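Local coordinates for protein hydrolase (Rhizobium meliloti, PDB 5HOE) that acts as a carbohydrate acetylesterase, an octameric hydrolase of the SGNH (GDSL-like) family that probably cleaves acetyl ester bonds on sugars, at residues G50-R55 and Y60-E65; L105-T110 and P154-M159; Q131-A136 and M189-F194. All coordinates share one frame; numbering follows the deposited sequence. Where two conformers were deposited one is given.

Contact 1: G50-R55 and Y60-E65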
ATOM      1  N   GLY A  50      -6.558  -0.043 -39.713  1.00 18.47           N
ATOM      2  CA  GLY A  50      -5.974   0.215 -41.026  1.00 19.89           C
ATOM      3  C   GLY A  50      -7.024   0.409 -42.102  1.00 18.59           C
ATOM      4  O   GLY A  50      -6.840   1.210 -43.033  1.00 20.13           O
ATOM      5  N   ALA A  51      -8.125  -0.329 -42.004  1.00 19.78           N
ATOM      6  CA  ALA A  51      -9.257  -0.140 -42.902  1.00 20.14           C
ATOM      7  C   ALA A  51      -9.921   1.218 -42.697  1.00 19.27           C
ATOM      8  O   ALA A  51     -10.339   1.861 -43.669  1.00 21.51           O
ATOM      9  CB  ALA A  51     -10.266  -1.272 -42.694  1.00 20.29           C
ATOM     10  N   MET A  52     -10.052   1.662 -41.444  1.00 19.39           N
ATOM     11  CA  MET A  52     -10.580   3.001 -41.181  1.00 19.78           C
ATOM     12  C   MET A  52      -9.648   4.062 -41.748  1.00 19.70           C
ATOM     13  O   MET A  52     -10.101   5.024 -42.396  1.00 20.84           O
ATOM     14  CB  MET A  52     -10.752   3.202 -39.672  1.00 17.88           C
ATOM     15  CG  MET A  52     -11.380   4.538 -39.307  1.00 18.51           C
ATOM     16  SD  MET A  52     -11.205   5.026 -37.588  1.00 18.18           S
ATOM     17  CE  MET A  52      -9.432   5.169 -37.404  1.00 19.64           C
ATOM     18  N   ALA A  53      -8.332   3.879 -41.561  1.00 21.07           N
ATOM     19  CA  ALA A  53      -7.365   4.850 -42.079  1.00 22.19           C
ATOM     20  C   ALA A  53      -7.425   4.945 -43.600  1.00 22.67           C
ATOM     21  O   ALA A  53      -7.310   6.042 -44.170  1.00 24.15           O
ATOM     22  CB  ALA A  53      -5.957   4.474 -41.622  1.00 24.64           C
ATOM     23  N   ALA A  54      -7.591   3.809 -44.281  1.00 23.06           N
ATOM     24  CA  ALA A  54      -7.675   3.826 -45.734  1.00 25.63           C
ATOM     25  C   ALA A  54      -8.883   4.632 -46.206  1.00 27.18           C
ATOM     26  O   ALA A  54      -8.783   5.433 -47.146  1.00 28.14           O
ATOM     27  CB  ALA A  54      -7.752   2.393 -46.258  1.00 26.67           C
ATOM     28  N   ARG A  55     -10.038   4.436 -45.568  1.00 27.41           N
ATOM     29  CA  ARG A  55     -11.234   5.181 -45.960  1.00 29.70           C
ATOM     30  C   ARG A  55     -11.100   6.666 -45.626  1.00 28.10           C
ATOM     31  O   ARG A  55     -11.542   7.527 -46.396  1.00 28.49           O
ATOM     32  CB  ARG A  55     -12.458   4.572 -45.263  1.00 33.53           C
ATOM     33  CG  ARG A  55     -13.796   5.211 -45.603  1.00 35.43           C
ATOM     34  CD  ARG A  55     -14.389   4.654 -46.904  1.00 38.75           C
ATOM     35  NE  ARG A  55     -15.788   4.257 -46.721  1.00 42.01           N
ATOM     36  CZ  ARG A  55     -16.350   3.181 -47.259  1.00 44.15           C
ATOM     37  NH1 ARG A  55     -15.646   2.359 -48.023  1.00 44.63           N
ATOM     38  NH2 ARG A  55     -17.625   2.920 -47.023  1.00 46.92           N
ATOM     39  N   TYR A  60      -5.593  12.130 -42.252  1.00 27.88           N
ATOM     40  CA  TYR A  60      -5.758  11.568 -40.917  1.00 24.90           C
ATOM     41  C   TYR A  60      -4.537  10.745 -40.552  1.00 25.01           C
ATOM     42  O   TYR A  60      -3.996  10.019 -41.388  1.00 27.70           O
ATOM     43  CB  TYR A  60      -7.000  10.684 -40.848  1.00 24.34           C
ATOM     44  CG  TYR A  60      -8.295  11.464 -40.871  1.00 23.21           C
ATOM     45  CD1 TYR A  60      -8.832  11.915 -42.070  1.00 23.81           C
ATOM     46  CD2 TYR A  60      -8.986  11.741 -39.700  1.00 24.74           C
ATOM     47  CE1 TYR A  60     -10.010  12.622 -42.103  1.00 25.31           C
ATOM     48  CE2 TYR A  60     -10.166  12.448 -39.717  1.00 25.55           C
ATOM     49  CZ  TYR A  60     -10.677  12.887 -40.925  1.00 27.15           C
ATOM     50  OH  TYR A  60     -11.856  13.601 -40.972  1.00 30.96           O
ATOM     51  N   HIS A  61      -4.113  10.872 -39.297  1.00 22.86           N
ATOM     52  CA  HIS A  61      -3.026  10.093 -38.730  1.00 21.70           C
ATOM     53  C   HIS A  61      -3.608   9.203 -37.637  1.00 17.90           C
ATOM     54  O   HIS A  61      -4.127   9.702 -36.633  1.00 18.04           O
ATOM     55  CB  HIS A  61      -1.948  11.024 -38.178  1.00 25.37           C
ATOM     56  CG  HIS A  61      -0.911  10.334 -37.352  1.00 30.03           C
ATOM     57  ND1 HIS A  61      -0.618  10.715 -36.060  1.00 32.22           N
ATOM     58  CD2 HIS A  61      -0.103   9.281 -37.626  1.00 32.95           C
ATOM     59  CE1 HIS A  61       0.333   9.935 -35.577  1.00 34.23           C
ATOM     60  NE2 HIS A  61       0.660   9.054 -36.504  1.00 35.16           N
ATOM     61  N   ILE A  62      -3.534   7.897 -37.845  1.00 19.82           N
ATOM     62  CA  ILE A  62      -4.125   6.910 -36.948  1.00 19.32           C
ATOM     63  C   ILE A  62      -3.034   6.377 -36.034  1.00 18.54           C
ATOM     64  O   ILE A  62      -1.966   5.963 -36.503  1.00 20.40           O
ATOM     65  CB  ILE A  62      -4.805   5.773 -37.734  1.00 23.20           C
ATOM     66  CG1 ILE A  62      -6.253   6.139 -38.063  1.00 26.57           C
ATOM     67  CG2 ILE A  62      -4.845   4.463 -36.933  1.00 26.38           C
ATOM     68  CD1 ILE A  62      -6.402   7.297 -38.959  1.00 26.31           C
ATOM     69  N   ILE A  63      -3.318   6.354 -34.734  1.00 17.18           N
ATOM     70  CA  ILE A  63      -2.419   5.830 -33.713  1.00 16.57           C
ATOM     71  C   ILE A  63      -3.093   4.610 -33.098  1.00 16.99           C
ATOM     72  O   ILE A  63      -4.241   4.690 -32.642  1.00 18.54           O
ATOM     73  CB  ILE A  63      -2.156   6.892 -32.634  1.00 17.18           C
ATOM     74  CG1 ILE A  63      -1.531   8.147 -33.250  1.00 21.19           C
ATOM     75  CG2 ILE A  63      -1.263   6.342 -31.528  1.00 17.82           C
ATOM     76  CD1 ILE A  63      -1.856   9.384 -32.513  1.00 23.48           C
ATOM     77  N   GLU A  64      -2.414   3.475 -33.142  1.00 17.83           N
ATOM     78  CA  GLU A  64      -2.953   2.228 -32.618  1.00 17.54           C
ATOM     79  C   GLU A  64      -2.453   1.994 -31.198  1.00 15.57           C
ATOM     80  O   GLU A  64      -1.236   1.993 -30.949  1.00 17.83           O
ATOM     81  CB  GLU A  64      -2.521   1.067 -33.507  1.00 17.74           C
ATOM     82  CG  GLU A  64      -2.966   1.202 -34.948  1.00 18.71           C
ATOM     83  CD  GLU A  64      -2.559   0.002 -35.760  1.00 19.61           C
ATOM     84  OE1 GLU A  64      -1.399  -0.064 -36.208  1.00 20.46           O
ATOM     85  OE2 GLU A  64      -3.391  -0.894 -35.918  1.00 20.44           O
ATOM     86  N   GLU A  65      -3.397   1.791 -30.272  1.00 15.07           N
ATOM     87  CA  GLU A  65      -3.107   1.332 -28.905  1.00 14.03           C
ATOM     88  C   GLU A  65      -4.072   0.198 -28.535  1.00 14.45           C
ATOM     89  O   GLU A  65      -4.971   0.368 -27.699  1.00 14.76           O
ATOM     90  CB  GLU A  65      -3.180   2.491 -27.901  1.00 14.85           C
ATOM     91  CG  GLU A  65      -2.097   3.560 -28.081  1.00 16.20           C
ATOM     92  CD  GLU A  65      -0.692   3.133 -27.724  1.00 18.07           C
ATOM     93  OE1 GLU A  65      -0.474   2.000 -27.270  1.00 19.77           O
ATOM     94  OE2 GLU A  65       0.218   3.988 -27.889  1.00 20.13           O
TER
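Two torsions set up the meeting of Met52 and Ile62: the methionine holds CG anti to its own backbone N (chi1 -176°) and then bends at chi3 (62°), which swings the terminal methyl off helix 48-56 and onto the isoleucine. Ile62, on the neighbouring strand, in turn puts its ethyl branch anti to its carbonyl carbon. The methyl CE of Met52 comes within 3.4 Å of Ile62 CG1, closer than ordinary van der Waals contact between carbons, so the packing is tight here. A second helix residue meets the same branch from another direction, for Ala53 CB lies 3.9 Å from Ile62 CD1. The ethyl group is thus touched on two flanks, by a long flexible chain and by a short methyl. The residue types fit this division of labour: Ala53 lets the helix lie near the strand, with its CA 6.4 Å from that of Ile62, while the unbranched Met52 can fold its end over the isoleucine and also touch Cys21 on strand 17-23 and Ile222 on helix 212-229. No hydrogen bond crosses between 50-55 and 60-65. Polar links lie further along the strand, where Glu64 forms a salt bridge with Arg47 and a hydrogen bond with Thr49, and Glu65 reaches the interface with a second subunit. Since strand 60-66 runs parallel to and pairs with strand 17-23, and helix 48-56 lies on the chain between them, the arrangement is that of a beta-alpha-beta crossover at the edge of an alpha/beta sheet.

Contact 2: L105-T110 and P154-M159. With PO4 (phosphate ion), chain E.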
ATOM      1  N   LEU A 105     -13.777  -1.080 -25.818  1.00 13.47           N
ATOM      2  CA  LEU A 105     -13.395  -1.966 -24.721  1.00 13.14           C
ATOM      3  C   LEU A 105     -14.665  -2.411 -24.018  1.00 13.49           C
ATOM      4  O   LEU A 105     -15.723  -1.790 -24.160  1.00 14.59           O
ATOM      5  CB  LEU A 105     -12.510  -1.222 -23.711  1.00 14.44           C
ATOM      6  CG  LEU A 105     -11.078  -0.935 -24.118  1.00 13.67           C
ATOM      7  CD1 LEU A 105     -10.355   0.012 -23.145  1.00 13.43           C
ATOM      8  CD2 LEU A 105     -10.338  -2.241 -24.289  1.00 12.67           C
ATOM      9  N   GLY A 106     -14.527  -3.450 -23.191  1.00 13.86           N
ATOM     10  CA  GLY A 106     -15.600  -3.926 -22.351  1.00 14.08           C
ATOM     11  C   GLY A 106     -15.785  -5.430 -22.424  1.00 12.73           C
ATOM     12  O   GLY A 106     -16.248  -6.066 -21.463  1.00 14.04           O
ATOM     13  N   THR A 107     -15.420  -6.016 -23.563  1.00 14.03           N
ATOM     14  CA  THR A 107     -15.570  -7.458 -23.711  1.00 13.98           C
ATOM     15  C   THR A 107     -14.828  -8.208 -22.607  1.00 13.97           C
ATOM     16  O   THR A 107     -15.358  -9.165 -22.028  1.00 14.32           O
ATOM     17  CB  THR A 107     -15.074  -7.908 -25.077  1.00 14.64           C
ATOM     18  OG1 THR A 107     -15.801  -7.224 -26.103  1.00 16.07           O
ATOM     19  CG2 THR A 107     -15.245  -9.422 -25.233  1.00 18.21           C
ATOM     20  N   ASN A 108     -13.613  -7.766 -22.266  1.00 12.43           N
ATOM     21  CA  ASN A 108     -12.849  -8.535 -21.287  1.00 11.65           C
ATOM     22  C   ASN A 108     -13.369  -8.347 -19.876  1.00 12.34           C
ATOM     23  O   ASN A 108     -13.198  -9.245 -19.043  1.00 14.49           O
ATOM     24  CB  ASN A 108     -11.361  -8.245 -21.421  1.00 12.48           C
ATOM     25  CG  ASN A 108     -10.827  -8.768 -22.711  1.00 13.00           C
ATOM     26  OD1 ASN A 108     -11.117  -9.920 -23.077  1.00 16.47           O
ATOM     27  ND2 ASN A 108     -10.079  -7.950 -23.433  1.00 13.34           N
ATOM     28  N   ASP A 109     -14.050  -7.238 -19.603  1.00 13.28           N
ATOM     29  CA  ASP A 109     -14.670  -7.074 -18.301  1.00 12.23           C
ATOM     30  C   ASP A 109     -15.771  -8.107 -18.036  1.00 12.66           C
ATOM     31  O   ASP A 109     -16.171  -8.280 -16.869  1.00 14.04           O
ATOM     32  CB  ASP A 109     -15.333  -5.706 -18.212  1.00 13.42           C
ATOM     33  CG  ASP A 109     -14.373  -4.524 -18.352  1.00 14.33           C
ATOM     34  OD1 ASP A 109     -13.509  -4.483 -19.270  1.00 15.00           O
ATOM     35  OD2 ASP A 109     -14.573  -3.571 -17.570  1.00 17.68           O
ATOM     36  N   THR A 110     -16.298  -8.762 -19.079  1.00 14.11           N
ATOM     37  CA  THR A 110     -17.344  -9.769 -18.924  1.00 14.52           C
ATOM     38  C   THR A 110     -16.808 -11.142 -18.535  1.00 14.71           C
ATOM     39  O   THR A 110     -17.615 -12.061 -18.349  1.00 14.36           O
ATOM     40  CB  THR A 110     -18.190  -9.920 -20.202  1.00 14.79           C
ATOM     41  OG1 THR A 110     -17.478 -10.670 -21.208  1.00 14.77           O
ATOM     42  CG2 THR A 110     -18.656  -8.547 -20.757  1.00 17.19           C
ATOM     43  N   PRO A 154     -19.135  -5.801 -30.498  1.00 19.76           N
ATOM     44  CA  PRO A 154     -20.222  -6.722 -30.832  1.00 19.88           C
ATOM     45  C   PRO A 154     -20.373  -7.764 -29.748  1.00 19.20           C
ATOM     46  O   PRO A 154     -19.395  -8.116 -29.058  1.00 20.10           O
ATOM     47  CB  PRO A 154     -19.756  -7.351 -32.159  1.00 21.59           C
ATOM     48  CG  PRO A 154     -18.279  -7.308 -32.100  1.00 22.89           C
ATOM     49  CD  PRO A 154     -17.926  -6.043 -31.308  1.00 21.54           C
ATOM     50  N   PRO A 155     -21.579  -8.294 -29.541  1.00 19.45           N
ATOM     51  CA  PRO A 155     -21.768  -9.326 -28.521  1.00 18.34           C
ATOM     52  C   PRO A 155     -20.925 -10.564 -28.790  1.00 17.38           C
ATOM     53  O   PRO A 155     -20.615 -10.895 -29.935  1.00 19.08           O
ATOM     54  CB  PRO A 155     -23.266  -9.668 -28.628  1.00 20.83           C
ATOM     55  CG  PRO A 155     -23.903  -8.510 -29.272  1.00 23.20           C
ATOM     56  CD  PRO A 155     -22.853  -7.912 -30.183  1.00 22.61           C
ATOM     57  N   LEU A 156     -20.600 -11.273 -27.710  1.00 15.76           N
ATOM     58  CA  LEU A 156     -19.914 -12.554 -27.804  1.00 15.21           C
ATOM     59  C   LEU A 156     -20.786 -13.589 -28.525  1.00 16.46           C
ATOM     60  O   LEU A 156     -22.007 -13.436 -28.662  1.00 18.07           O
ATOM     61  CB  LEU A 156     -19.583 -13.061 -26.405  1.00 15.66           C
ATOM     62  CG  LEU A 156     -18.564 -12.239 -25.622  1.00 15.75           C
ATOM     63  CD1 LEU A 156     -18.542 -12.648 -24.172  1.00 16.85           C
ATOM     64  CD2 LEU A 156     -17.171 -12.416 -26.212  1.00 15.96           C
ATOM     65  N   ALA A 157     -20.136 -14.655 -28.990  1.00 16.31           N
ATOM     66  CA  ALA A 157     -20.794 -15.778 -29.641  1.00 15.05           C
ATOM     67  C   ALA A 157     -20.479 -17.077 -28.903  1.00 17.59           C
ATOM     68  O   ALA A 157     -19.625 -17.097 -28.016  1.00 18.37           O
ATOM     69  CB  ALA A 157     -20.333 -15.865 -31.095  1.00 15.10           C
ATOM     70  N   PRO A 158     -21.151 -18.182 -29.226  1.00 18.95           N
ATOM     71  CA  PRO A 158     -20.788 -19.466 -28.613  1.00 17.35           C
ATOM     72  C   PRO A 158     -19.331 -19.794 -28.901  1.00 19.51           C
ATOM     73  O   PRO A 158     -18.802 -19.468 -29.970  1.00 20.79           O
ATOM     74  CB  PRO A 158     -21.730 -20.452 -29.307  1.00 17.05           C
ATOM     75  CG  PRO A 158     -22.949 -19.608 -29.608  1.00 18.81           C
ATOM     76  CD  PRO A 158     -22.370 -18.301 -30.050  1.00 17.65           C
ATOM     77  N   MET A 159     -18.683 -20.455 -27.937  0.54 19.69           N
ATOM     78  CA  MET A 159     -17.241 -20.691 -27.991  0.54 19.74           C
ATOM     79  C   MET A 159     -16.943 -22.184 -27.922  0.54 19.95           C
ATOM     80  O   MET A 159     -17.244 -22.826 -26.899  0.54 22.47           O
ATOM     81  CB  MET A 159     -16.541 -19.984 -26.838  0.54 18.19           C
ATOM     82  CG  MET A 159     -16.686 -18.464 -26.866  0.54 15.85           C
ATOM     83  SD  MET A 159     -16.328 -17.800 -25.245  0.54 17.18           S
ATOM     84  CE  MET A 159     -17.737 -18.398 -24.325  0.54 13.34           C
TER
HETATM   85  P   PO4 E 301      -9.261 -10.584 -25.897  1.00 30.84           P
HETATM   86  O1  PO4 E 301      -8.928  -9.124 -25.772  1.00 20.59           O
HETATM   87  O2  PO4 E 301     -10.729 -10.735 -26.194  1.00 63.45           O
HETATM   88  O3  PO4 E 301      -8.425 -11.399 -26.851  1.00 23.18           O
HETATM   89  O4  PO4 E 301      -8.908 -11.315 -24.642  1.00 26.60           O
HETATM   90  O   HOH W   1     -18.464  -7.925 -26.215  1.00 25.23           O
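Thr107, which meets Leu156 here, is the x of the Gly-x-Asn-Asp motif of SGNH hydrolases, Gly106 to Asp109, in the loop after strand 100-104; Thr110, the other partner of Leu156, follows it. Leu156 comes from the loop after strand 147-152 and divides its branches between the two threonines: CD2 lies 3.7 Å from Thr107 CG2, and CD1 passes Thr110 OG1. A branched apolar residue suits a buried place with two neighbours. Gly106 has backbone angles at which a beta carbon would collide with the carbonyl oxygen of Leu105. Asn108 faces the probable active site, where its ND2 donates a nearly straight hydrogen bond (168°) of 2.9 Å to O1 of a phosphate ion probably taken from the crystallisation liquor. The same ND2 also bonds the carbonyl of Arg70, which fixes the turn of the amide. With an alanine in place of Asn108, the phosphate oxygen and the Arg70 carbonyl would probably both lose their amide donor. Ser25 N and Ala69 N also donate to the phosphate, and with Asn108 ND2 they are consistent with the oxyanion hole of the family; His209, probably of the catalytic triad, binds the same ion. One water joins the loops, bonded to Thr107 OG1 and donating to Pro154 O. Thr107 O takes two donors, Thr110 N and the Thr110 hydroxyl: chi1 of 76° sets OG1 between backbone N and carbonyl carbon, whence it reaches back, in the carbonyl plane, to 2.7 Å from Thr107 O.

Contact 3: Q131-A136 and M189-F194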
ATOM      1  N   GLN A 131     -11.110  10.439 -18.581  1.00 14.14           N
ATOM      2  CA  GLN A 131      -9.672  10.656 -18.724  1.00 14.26           C
ATOM      3  C   GLN A 131      -9.361  11.408 -20.012  1.00 15.19           C
ATOM      4  O   GLN A 131      -8.445  12.232 -20.045  1.00 16.25           O
ATOM      5  CB  GLN A 131      -8.921   9.318 -18.697  1.00 14.40           C
ATOM      6  CG  GLN A 131      -8.857   8.697 -17.324  1.00 13.53           C
ATOM      7  CD  GLN A 131      -8.269   7.321 -17.298  1.00 13.94           C
ATOM      8  OE1 GLN A 131      -8.260   6.616 -18.302  1.00 15.35           O
ATOM      9  NE2 GLN A 131      -7.780   6.918 -16.129  1.00 14.50           N
ATOM     10  N   VAL A 132     -10.106  11.142 -21.082  1.00 15.01           N
ATOM     11  CA  VAL A 132      -9.905  11.913 -22.307  1.00 16.16           C
ATOM     12  C   VAL A 132     -10.386  13.346 -22.125  1.00 17.14           C
ATOM     13  O   VAL A 132      -9.697  14.306 -22.491  1.00 18.30           O
ATOM     14  CB  VAL A 132     -10.587  11.237 -23.511  1.00 15.60           C
ATOM     15  CG1 VAL A 132     -10.320  12.039 -24.749  1.00 16.70           C
ATOM     16  CG2 VAL A 132     -10.103   9.815 -23.679  1.00 15.07           C
ATOM     17  N   LEU A 133     -11.582  13.517 -21.572  1.00 17.30           N
ATOM     18  CA  LEU A 133     -12.157  14.852 -21.479  1.00 18.17           C
ATOM     19  C   LEU A 133     -11.361  15.775 -20.566  1.00 19.36           C
ATOM     20  O   LEU A 133     -11.457  17.004 -20.718  1.00 19.78           O
ATOM     21  CB  LEU A 133     -13.595  14.760 -20.991  1.00 19.80           C
ATOM     22  CG  LEU A 133     -14.538  14.022 -21.946  1.00 21.50           C
ATOM     23  CD1 LEU A 133     -15.930  13.941 -21.350  1.00 21.67           C
ATOM     24  CD2 LEU A 133     -14.585  14.700 -23.313  1.00 21.95           C
ATOM     25  N   THR A 134     -10.579  15.228 -19.637  1.00 21.71           N
ATOM     26  CA  THR A 134      -9.815  16.049 -18.710  1.00 22.55           C
ATOM     27  C   THR A 134      -8.340  16.141 -19.077  1.00 22.92           C
ATOM     28  O   THR A 134      -7.559  16.676 -18.282  1.00 25.70           O
ATOM     29  CB  THR A 134      -9.962  15.547 -17.269  1.00 24.73           C
ATOM     30  OG1 THR A 134      -9.404  14.232 -17.145  1.00 24.93           O
ATOM     31  CG2 THR A 134     -11.430  15.518 -16.849  1.00 25.57           C
ATOM     32  N   CYS A 135      -7.938  15.654 -20.261  1.00 21.53           N
ATOM     33  CA  CYS A 135      -6.521  15.515 -20.586  1.00 22.82           C
ATOM     34  C   CYS A 135      -5.901  16.754 -21.225  1.00 23.97           C
ATOM     35  O   CYS A 135      -4.712  16.718 -21.569  1.00 25.05           O
ATOM     36  CB  CYS A 135      -6.284  14.293 -21.491  1.00 21.86           C
ATOM     37  SG  CYS A 135      -6.590  14.536 -23.267  1.00 22.94           S
ATOM     38  N   ALA A 136      -6.653  17.841 -21.366  1.00 24.43           N
ATOM     39  CA  ALA A 136      -6.148  19.031 -22.040  1.00 26.23           C
ATOM     40  C   ALA A 136      -4.822  19.451 -21.435  1.00 27.72           C
ATOM     41  O   ALA A 136      -4.643  19.433 -20.213  1.00 28.80           O
ATOM     42  CB  ALA A 136      -7.153  20.183 -21.912  1.00 26.03           C
ATOM     43  N   MET A 189     -22.540  11.929 -20.992  1.00 15.80           N
ATOM     44  CA  MET A 189     -21.259  12.626 -21.014  1.00 15.15           C
ATOM     45  C   MET A 189     -21.090  13.530 -22.240  1.00 17.23           C
ATOM     46  O   MET A 189     -20.058  14.196 -22.357  1.00 18.21           O
ATOM     47  CB  MET A 189     -20.100  11.623 -20.891  1.00 16.68           C
ATOM     48  CG  MET A 189     -20.090  10.875 -19.573  1.00 18.09           C
ATOM     49  SD  MET A 189     -18.597   9.922 -19.293  1.00 21.12           S
ATOM     50  CE  MET A 189     -17.421  11.193 -18.878  1.00 24.32           C
ATOM     51  N   LYS A 190     -22.083  13.569 -23.139  1.00 16.23           N
ATOM     52  CA  LYS A 190     -22.087  14.449 -24.312  1.00 17.43           C
ATOM     53  C   LYS A 190     -20.924  14.148 -25.272  1.00 17.60           C
ATOM     54  O   LYS A 190     -20.263  15.050 -25.803  1.00 19.07           O
ATOM     55  CB  LYS A 190     -22.169  15.929 -23.904  1.00 19.57           C
ATOM     56  CG  LYS A 190     -23.298  16.250 -22.901  1.00 22.34           C
ATOM     57  CD  LYS A 190     -24.697  16.130 -23.533  1.00 22.76           C
ATOM     58  CE  LYS A 190     -25.851  16.301 -22.504  1.00 21.56           C
ATOM     59  NZ  LYS A 190     -25.972  15.126 -21.571  1.00 20.08           N
ATOM     60  N   VAL A 191     -20.680  12.855 -25.511  1.00 16.11           N
ATOM     61  CA  VAL A 191     -19.689  12.416 -26.489  1.00 16.55           C
ATOM     62  C   VAL A 191     -20.355  11.574 -27.573  1.00 16.13           C
ATOM     63  O   VAL A 191     -21.583  11.390 -27.580  1.00 18.54           O
ATOM     64  CB  VAL A 191     -18.517  11.664 -25.815  1.00 17.34           C
ATOM     65  CG1 VAL A 191     -17.784  12.569 -24.813  1.00 17.13           C
ATOM     66  CG2 VAL A 191     -18.992  10.377 -25.145  1.00 16.90           C
ATOM     67  N   GLU A 192     -19.561  11.050 -28.495  1.00 16.99           N
ATOM     68  CA  GLU A 192     -20.125  10.333 -29.635  1.00 17.59           C
ATOM     69  C   GLU A 192     -20.207   8.841 -29.338  1.00 16.83           C
ATOM     70  O   GLU A 192     -19.501   8.329 -28.476  1.00 16.34           O
ATOM     71  CB  GLU A 192     -19.275  10.563 -30.883  1.00 18.34           C
ATOM     72  CG  GLU A 192     -19.027  12.042 -31.227  1.00 22.44           C
ATOM     73  CD  GLU A 192     -20.285  12.791 -31.615  1.00 26.96           C
ATOM     74  OE1 GLU A 192     -21.177  12.199 -32.261  1.00 27.61           O
ATOM     75  OE2 GLU A 192     -20.382  13.991 -31.283  1.00 30.55           O
ATOM     76  N   PHE A 193     -21.088   8.146 -30.070  1.00 16.86           N
ATOM     77  CA  PHE A 193     -21.349   6.731 -29.839  1.00 16.02           C
ATOM     78  C   PHE A 193     -21.545   5.965 -31.145  1.00 16.73           C
ATOM     79  O   PHE A 193     -22.187   6.462 -32.082  1.00 18.96           O
ATOM     80  CB  PHE A 193     -22.604   6.505 -28.988  1.00 17.85           C
ATOM     81  CG  PHE A 193     -22.978   5.055 -28.856  1.00 17.55           C
ATOM     82  CD1 PHE A 193     -22.186   4.187 -28.118  1.00 18.46           C
ATOM     83  CD2 PHE A 193     -24.110   4.550 -29.477  1.00 17.93           C
ATOM     84  CE1 PHE A 193     -22.502   2.850 -28.003  1.00 18.51           C
ATOM     85  CE2 PHE A 193     -24.434   3.206 -29.363  1.00 17.74           C
ATOM     86  CZ  PHE A 193     -23.635   2.356 -28.604  1.00 17.88           C
ATOM     87  N   PHE A 194     -21.019   4.733 -31.181  1.00 16.44           N
ATOM     88  CA  PHE A 194     -21.204   3.819 -32.313  1.00 16.86           C
ATOM     89  C   PHE A 194     -21.346   2.395 -31.803  1.00 16.72           C
ATOM     90  O   PHE A 194     -20.492   1.918 -31.054  1.00 17.02           O
ATOM     91  CB  PHE A 194     -20.039   3.897 -33.309  1.00 18.99           C
ATOM     92  CG  PHE A 194     -20.165   2.916 -34.437  1.00 20.05           C
ATOM     93  CD1 PHE A 194     -21.190   3.043 -35.362  1.00 23.16           C
ATOM     94  CD2 PHE A 194     -19.296   1.837 -34.558  1.00 20.01           C
ATOM     95  CE1 PHE A 194     -21.324   2.131 -36.395  1.00 25.65           C
ATOM     96  CE2 PHE A 194     -19.439   0.937 -35.585  1.00 21.16           C
ATOM     97  CZ  PHE A 194     -20.450   1.080 -36.497  1.00 23.93           C
TER
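Leu133, at the end of helix 118-133, divides its methyls between Met189 and Val191, though not cleanly. Its CD1 meets Met189 CE at 4.0 Å and also borders Val191, while its CD2 lies 4.1 Å from Val191 CG1; these are ordinary van der Waals distances. Met189 bends at chi3 (75°), which carries its methyl to the leucine, whereas the short, beta-branched Val191 also rests on Val148 of strand 147-152 and so extends the apolar patch inward to the sheet. A leucine, with its two terminal methyls, fits a place between two such neighbours. That small cluster is the close-packed part. Around it the contact opens to solvent: Thr134 and Ala136, just past the helix, are exposed, and so is Lys190, whose side chain leads away from Leu133. Separately, Lys190 NZ bonds the carbonyls of Asp187 and Phe188, and reaches Ser37 and Glu35 of a third subunit. No hydrogen bond joins the two segments. Lys190 has positive phi (62°) and two bonds back into the last turn, a Schellman motif that ends helix 171-189 in a tight connection to edge strand 192-195, against which helix 118-133 packs through Leu133, as befits the alpha/beta/alpha sandwich of SGNH hydrolases.

Along the chain contact 1 is complete before contact 2 opens, whereas contacts 2 and 3 alternate their segments. All three are built around one parallel sheet of order 60-66, 17-23, 100-104, 147-152, 192-195. Contact 1 sits at one outer strand and contact 3 at the other, with centres about 19 Å apart; contact 2 lies in the loops that leave the inner strands 100-104 and 147-152, its centre about 23 Å from each of the others. None touches another. Contact 1 seats a helix on its edge strand and contact 3 joins two helix ends beside the start of the other, both close to subunit interfaces, while contact 2 shapes the loops around the probable active site.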